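PDB 4ZTK: cell division protein FtsI/penicillin binding protein 2 from Legionella pneumophila subsp. pneumophila ATCC 43290, which probably cross-links the peptide stems of septal peptidoglycan during cell division, as a penicillin-binding D,D-transpeptidase. Local coordinates for residues H40-V45 and S62-G67; N228-G233 and V243-K248. All coordinates share one frame; numbering follows the deposited sequence.

Interaction 1: H40-V45 and S62-G67; sequences HAKSGV and SSKNKG
Segments 40-45 and 62-67 run antiparallel at the open end of the beta hairpin formed by strands 43-49 and 56-63, with backbone hydrogen bonds made by G44-S62 and K42-K64 on either side of the S43-S63 pair. G44 and S62 form a hydrogen-bonded pair: G44 N donates a hydrogen bond to S62 O at 2.9 Å, with an N-H...O angle of only 133°, and S62 N returns a straighter bond to G44 O. S43 and S63 make the neighbouring non-hydrogen-bonded pair, and one step further K64 N reaches K42 O at 3.1 Å, so the ladder runs beyond the last residue of strand 56-63. On its other side strand 43-49 pairs with strand 274-281, where K42 and S43 both face E281 in a classic beta bulge.

S43 and S63 lie on the same face of the sheet, and S63 OG, anti to its carbonyl carbon (chi1 -64°), comes within 3.3 Å of S43 CB. S43 OG itself is held elsewhere, by hydrogen bonds with E281 and W71. K64 folds back over the backbone of 41-42 with its methylenes: CD is 3.5 Å from A41 O, and CE packs on K42 CA. K42 runs out as an extended chain, and its NZ lies 6.9 Å from K64 NZ, like charges that do not touch. K42 CG touches N65 OD1 at 3.8 Å. N65 is poorly ordered, so it is with less certainty that the same OD1 accepts a hydrogen bond from K64 NZ, 3.1 Å away and 36° out of the carbonyl plane.

Interaction 2: N228-G233 and V243-K248; sequences NAVTNG and VSVAGK
V230 and A229, in the last turn of helix 216-231, pack against the backbone of V245-G247 where strand 246-253 begins. The contact is made by van der Waals packing, with no hydrogen bond between the two segments, and all five touching residues are buried.

Most of the packing is side chain against main chain. V230 CG2, anti to its own carbonyl carbon and beside its backbone N, rests on the peptide joining A246 to G247, 3.5 Å from G247 N and 4.1 Å from A246 C. V230 CB lies 3.6 Å from V245 O, and CG2 is equally near that oxygen, which therefore sits against the branch point of the valine. One residue back along the helix, A229 CB meets G247 O at 3.6 Å. Since G247 has no side chain, the helix meets bare backbone at this point.

Contact between side chains is slighter. V230 CG1, anti to the backbone N (chi1 169°), approaches V245 CB at 4.2 Å, and the two valines cross at about a right angle.

Polar groups are served from outside the pair. G247 has a backbone hydrogen bond with L226, one turn earlier in the same helix. K248 directs its CB away from the helix end; its NZ bonds S134 OG and forms a salt bridge with a sulfonate buffer molecule, probably from the crystallisation liquor, while the chain touches S80 and K83. S80 and K83 fit the SxxK motif and K248 the K(T/S)G motif of penicillin-binding proteins, consistent with an active site here; S134 probably belongs to the SxN motif.

Strand 246-253 is an outermost strand of the five-stranded sheet: strand 259-267 pairs with it through A246 and K248 and lends F263 to V230, and helix 216-231 packs beside its start.

Interactions 1 and 2 belong to opposite margins of one five-stranded antiparallel sheet, ordered 56-63, 43-49, 274-281, 259-267, 246-253. Their centres are 28 Å apart and their nearest atoms about 12 Å, without touching. They follow in series along the chain: interaction 1 closes a local hairpin near the start of the modelled chain, whereas interaction 2 comes after the intervening helical region and brings the chain back into the sheet. The first joins two strands, the second a helix end to an edge strand. Interaction 2 leads directly into the probable active site of this transpeptidase fold, while interaction 1 forms part of the sheet's far margin.

Interaction 1: H40-V45 and S62-G67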
ATOM      1  N   HIS A  40     -10.053 -16.750   8.217  1.00 35.54           N
ATOM      2  CA  HIS A  40     -11.217 -17.255   7.493  1.00 33.01           C
ATOM      3  C   HIS A  40     -11.490 -16.408   6.254  1.00 37.67           C
ATOM      4  O   HIS A  40     -12.639 -16.144   5.917  1.00 38.90           O
ATOM      5  CB  HIS A  40     -12.460 -17.261   8.385  1.00 46.75           C
ATOM      6  CG  HIS A  40     -12.296 -18.047   9.647  1.00 57.52           C
ATOM      7  ND1 HIS A  40     -12.105 -17.454  10.877  1.00 59.51           N
ATOM      8  CD2 HIS A  40     -12.291 -19.384   9.872  1.00 60.23           C
ATOM      9  CE1 HIS A  40     -11.993 -18.389  11.803  1.00 60.63           C
ATOM     10  NE2 HIS A  40     -12.100 -19.569  11.219  1.00 63.59           N
ATOM     11  N   ALA A  41     -10.426 -15.969   5.594  1.00 33.69           N
ATOM     12  CA  ALA A  41     -10.552 -15.032   4.487  1.00 35.44           C
ATOM     13  C   ALA A  41     -11.014 -15.717   3.209  1.00 37.95           C
ATOM     14  O   ALA A  41     -10.783 -16.910   3.007  1.00 37.30           O
ATOM     15  CB  ALA A  41      -9.233 -14.325   4.252  1.00 28.71           C
ATOM     16  N   LYS A  42     -11.666 -14.951   2.342  1.00 40.46           N
ATOM     17  CA  LYS A  42     -12.038 -15.453   1.029  1.00 38.20           C
ATOM     18  C   LYS A  42     -10.779 -15.692   0.202  1.00 38.97           C
ATOM     19  O   LYS A  42     -10.647 -16.716  -0.466  1.00 38.12           O
ATOM     20  CB  LYS A  42     -12.970 -14.472   0.320  1.00 38.14           C
ATOM     21  CG  LYS A  42     -13.442 -14.951  -1.047  1.00 47.48           C
ATOM     22  CD  LYS A  42     -14.400 -13.954  -1.679  1.00 56.55           C
ATOM     23  CE  LYS A  42     -14.865 -14.435  -3.042  1.00 65.38           C
ATOM     24  NZ  LYS A  42     -15.637 -13.384  -3.763  1.00 72.04           N
ATOM     25  N   SER A  43      -9.855 -14.736   0.256  1.00 38.34           N
ATOM     26  CA  SER A  43      -8.556 -14.886  -0.390  1.00 34.61           C
ATOM     27  C   SER A  43      -7.522 -13.960   0.237  1.00 33.27           C
ATOM     28  O   SER A  43      -7.835 -13.143   1.102  1.00 33.12           O
ATOM     29  CB  SER A  43      -8.652 -14.598  -1.890  1.00 36.47           C
ATOM     30  OG  SER A  43      -8.780 -13.206  -2.127  1.00 38.02           O
ATOM     31  N   GLY A  44      -6.284 -14.083  -0.217  1.00 32.12           N
ATOM     32  CA  GLY A  44      -5.233 -13.206   0.250  1.00 29.88           C
ATOM     33  C   GLY A  44      -4.035 -13.295  -0.662  1.00 26.07           C
ATOM     34  O   GLY A  44      -3.850 -14.294  -1.350  1.00 31.59           O
ATOM     35  N   VAL A  45      -3.219 -12.252  -0.662  1.00 28.38           N
ATOM     36  CA  VAL A  45      -2.042 -12.205  -1.512  1.00 32.05           C
ATOM     37  C   VAL A  45      -0.926 -11.437  -0.816  1.00 30.66           C
ATOM     38  O   VAL A  45      -1.186 -10.472  -0.098  1.00 30.08           O
ATOM     39  CB  VAL A  45      -2.364 -11.549  -2.879  1.00 33.75           C
ATOM     40  CG1 VAL A  45      -3.028 -10.187  -2.682  1.00 23.63           C
ATOM     41  CG2 VAL A  45      -1.106 -11.419  -3.746  1.00 29.76           C
ATOM     42  N   SER A  62      -3.588 -17.249  -1.818  1.00 34.79           N
ATOM     43  CA  SER A  62      -4.335 -18.400  -1.336  1.00 37.53           C
ATOM     44  C   SER A  62      -5.812 -18.041  -1.319  1.00 45.72           C
ATOM     45  O   SER A  62      -6.180 -16.958  -0.858  1.00 36.93           O
ATOM     46  CB  SER A  62      -3.876 -18.780   0.072  1.00 37.86           C
ATOM     47  OG  SER A  62      -4.530 -19.952   0.530  1.00 39.23           O
ATOM     48  N   SER A  63      -6.651 -18.938  -1.837  1.00 51.07           N
ATOM     49  CA  SER A  63      -8.095 -18.707  -1.896  1.00 64.24           C
ATOM     50  C   SER A  63      -8.848 -19.923  -1.381  1.00 69.47           C
ATOM     51  O   SER A  63      -8.500 -21.053  -1.716  1.00 64.18           O
ATOM     52  CB  SER A  63      -8.538 -18.404  -3.328  1.00 67.07           C
ATOM     53  OG  SER A  63      -7.963 -17.196  -3.795  1.00 80.16           O
ATOM     54  N   LYS A  64      -9.885 -19.695  -0.579  1.00 78.37           N
ATOM     55  CA  LYS A  64     -10.604 -20.806   0.041  1.00 86.68           C
ATOM     56  C   LYS A  64     -11.542 -21.532  -0.923  1.00 92.55           C
ATOM     57  O   LYS A  64     -11.708 -22.749  -0.834  1.00 93.18           O
ATOM     58  CB  LYS A  64     -11.349 -20.365   1.312  1.00 84.64           C
ATOM     59  CG  LYS A  64     -12.483 -19.368   1.105  1.00 86.06           C
ATOM     60  CD  LYS A  64     -13.324 -19.248   2.376  1.00 85.38           C
ATOM     61  CE  LYS A  64     -14.265 -18.051   2.336  1.00 83.81           C
ATOM     62  NZ  LYS A  64     -15.244 -18.121   1.216  1.00 85.53           N
ATOM     63  N   ASN A  65     -12.143 -20.793  -1.848  1.00 95.53           N
ATOM     64  CA  ASN A  65     -13.080 -21.395  -2.789  1.00 99.41           C
ATOM     65  C   ASN A  65     -12.659 -21.269  -4.250  1.00 93.36           C
ATOM     66  O   ASN A  65     -11.530 -20.882  -4.554  1.00 89.32           O
ATOM     67  CB  ASN A  65     -14.494 -20.845  -2.578  1.00109.73           C
ATOM     68  CG  ASN A  65     -14.554 -19.333  -2.665  1.00116.27           C
ATOM     69  OD1 ASN A  65     -14.247 -18.631  -1.701  1.00114.91           O
ATOM     70  ND2 ASN A  65     -14.963 -18.823  -3.822  1.00120.91           N
ATOM     71  N   LYS A  66     -13.582 -21.600  -5.146  1.00 94.37           N
ATOM     72  CA  LYS A  66     -13.306 -21.655  -6.576  1.00 92.26           C
ATOM     73  C   LYS A  66     -13.670 -20.354  -7.279  1.00 90.42           C
ATOM     74  O   LYS A  66     -14.264 -19.456  -6.683  1.00 95.61           O
ATOM     75  CB  LYS A  66     -14.113 -22.788  -7.209  1.00 96.83           C
ATOM     76  CG  LYS A  66     -15.612 -22.499  -7.274  1.00 99.44           C
ATOM     77  CD  LYS A  66     -16.385 -23.626  -7.940  1.00 98.72           C
ATOM     78  CE  LYS A  66     -17.818 -23.209  -8.242  1.00 96.85           C
ATOM     79  NZ  LYS A  66     -18.554 -22.763  -7.028  1.00 93.30           N
ATOM     80  N   GLY A  67     -13.306 -20.264  -8.554  1.00 84.06           N
ATOM     81  CA  GLY A  67     -13.807 -19.221  -9.430  1.00 80.42           C
ATOM     82  C   GLY A  67     -13.218 -17.833  -9.277  1.00 77.12           C
ATOM     83  O   GLY A  67     -13.470 -16.963 -10.111  1.00 76.21           O
TER

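Interaction 2: N228-G233 and V243-K248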
ATOM      1  N   ASN A 228       6.432   6.870  11.203  1.00 30.68           N
ATOM      2  CA  ASN A 228       5.584   7.323  12.290  1.00 31.34           C
ATOM      3  C   ASN A 228       4.201   6.690  12.235  1.00 34.02           C
ATOM      4  O   ASN A 228       3.585   6.436  13.271  1.00 31.89           O
ATOM      5  CB  ASN A 228       5.464   8.844  12.264  1.00 31.87           C
ATOM      6  CG  ASN A 228       4.727   9.383  13.465  1.00 40.50           C
ATOM      7  OD1 ASN A 228       5.177   9.228  14.599  1.00 43.10           O
ATOM      8  ND2 ASN A 228       3.590  10.027  13.224  1.00 39.31           N
ATOM      9  N   ALA A 229       3.717   6.433  11.023  1.00 27.77           N
ATOM     10  CA  ALA A 229       2.441   5.739  10.839  1.00 23.25           C
ATOM     11  C   ALA A 229       2.485   4.323  11.418  1.00 30.80           C
ATOM     12  O   ALA A 229       1.455   3.760  11.784  1.00 34.76           O
ATOM     13  CB  ALA A 229       2.069   5.694   9.367  1.00 19.30           C
ATOM     14  N   VAL A 230       3.681   3.746  11.487  1.00 31.38           N
ATOM     15  CA  VAL A 230       3.845   2.403  12.031  1.00 25.42           C
ATOM     16  C   VAL A 230       4.096   2.430  13.542  1.00 29.71           C
ATOM     17  O   VAL A 230       3.417   1.747  14.294  1.00 30.69           O
ATOM     18  CB  VAL A 230       4.973   1.624  11.321  1.00 27.65           C
ATOM     19  CG1 VAL A 230       5.292   0.331  12.082  1.00 27.79           C
ATOM     20  CG2 VAL A 230       4.577   1.309   9.872  1.00 19.50           C
ATOM     21  N   THR A 231       5.059   3.225  13.989  1.00 29.98           N
ATOM     22  CA  THR A 231       5.384   3.247  15.411  1.00 33.96           C
ATOM     23  C   THR A 231       4.285   3.910  16.241  1.00 37.96           C
ATOM     24  O   THR A 231       4.062   3.542  17.393  1.00 39.59           O
ATOM     25  CB  THR A 231       6.727   3.953  15.686  1.00 41.35           C
ATOM     26  OG1 THR A 231       6.568   5.369  15.554  1.00 48.13           O
ATOM     27  CG2 THR A 231       7.786   3.476  14.716  1.00 36.89           C
ATOM     28  N   ASN A 232       3.590   4.882  15.656  1.00 37.62           N
ATOM     29  CA  ASN A 232       2.603   5.655  16.407  1.00 40.20           C
ATOM     30  C   ASN A 232       1.265   5.849  15.701  1.00 43.21           C
ATOM     31  O   ASN A 232       0.594   6.855  15.907  1.00 50.45           O
ATOM     32  CB  ASN A 232       3.185   7.021  16.780  1.00 49.62           C
ATOM     33  CG  ASN A 232       4.473   6.906  17.580  1.00 55.18           C
ATOM     34  OD1 ASN A 232       5.550   7.273  17.107  1.00 57.30           O
ATOM     35  ND2 ASN A 232       4.367   6.393  18.799  1.00 58.68           N
ATOM     36  N   GLY A 233       0.871   4.888  14.872  1.00 41.54           N
ATOM     37  CA  GLY A 233      -0.371   5.009  14.133  1.00 33.45           C
ATOM     38  C   GLY A 233      -1.061   3.682  13.909  1.00 33.62           C
ATOM     39  O   GLY A 233      -0.860   2.734  14.663  1.00 38.29           O
ATOM     40  N   VAL A 243      14.374  -2.426  14.128  1.00 37.50           N
ATOM     41  CA  VAL A 243      14.277  -2.321  12.675  1.00 39.36           C
ATOM     42  C   VAL A 243      13.193  -1.314  12.299  1.00 41.46           C
ATOM     43  O   VAL A 243      12.013  -1.533  12.567  1.00 46.37           O
ATOM     44  CB  VAL A 243      13.952  -3.680  12.025  1.00 31.89           C
ATOM     45  CG1 VAL A 243      13.982  -3.558  10.518  1.00 36.74           C
ATOM     46  CG2 VAL A 243      14.934  -4.756  12.489  1.00 37.47           C
ATOM     47  N   SER A 244      13.590  -0.204  11.688  1.00 40.21           N
ATOM     48  CA  SER A 244      12.623   0.821  11.316  1.00 42.47           C
ATOM     49  C   SER A 244      11.750   0.345  10.158  1.00 37.20           C
ATOM     50  O   SER A 244      12.248  -0.102   9.124  1.00 39.89           O
ATOM     51  CB  SER A 244      13.316   2.138  10.971  1.00 48.68           C
ATOM     52  OG  SER A 244      14.134   1.997   9.825  1.00 58.38           O
ATOM     53  N   VAL A 245      10.440   0.430  10.351  1.00 35.14           N
ATOM     54  CA  VAL A 245       9.489  -0.029   9.351  1.00 33.69           C
ATOM     55  C   VAL A 245       8.645   1.141   8.862  1.00 33.79           C
ATOM     56  O   VAL A 245       8.116   1.918   9.660  1.00 32.00           O
ATOM     57  CB  VAL A 245       8.555  -1.119   9.924  1.00 31.48           C
ATOM     58  CG1 VAL A 245       7.630  -1.641   8.851  1.00 27.17           C
ATOM     59  CG2 VAL A 245       9.368  -2.260  10.530  1.00 35.65           C
ATOM     60  N   ALA A 246       8.533   1.266   7.543  1.00 31.73           N
ATOM     61  CA  ALA A 246       7.687   2.286   6.934  1.00 29.75           C
ATOM     62  C   ALA A 246       6.511   1.587   6.281  1.00 29.36           C
ATOM     63  O   ALA A 246       6.700   0.628   5.535  1.00 28.55           O
ATOM     64  CB  ALA A 246       8.472   3.065   5.896  1.00 29.26           C
ATOM     65  N   GLY A 247       5.297   2.052   6.556  1.00 25.92           N
ATOM     66  CA  GLY A 247       4.128   1.442   5.954  1.00 26.77           C
ATOM     67  C   GLY A 247       2.817   2.176   6.150  1.00 29.69           C
ATOM     68  O   GLY A 247       2.696   3.060   7.001  1.00 29.35           O
ATOM     69  N   LYS A 248       1.827   1.790   5.354  1.00 28.03           N
ATOM     70  CA  LYS A 248       0.520   2.434   5.374  1.00 28.63           C
ATOM     71  C   LYS A 248      -0.594   1.406   5.277  1.00 26.59           C
ATOM     72  O   LYS A 248      -0.599   0.554   4.390  1.00 28.61           O
ATOM     73  CB  LYS A 248       0.387   3.436   4.223  1.00 30.13           C
ATOM     74  CG  LYS A 248      -0.956   4.158   4.195  1.00 25.95           C
ATOM     75  CD  LYS A 248      -1.010   5.242   5.263  1.00 26.88           C
ATOM     76  CE  LYS A 248      -2.421   5.767   5.467  1.00 32.42           C
ATOM     77  NZ  LYS A 248      -3.314   4.762   6.117  1.00 28.22           N
TER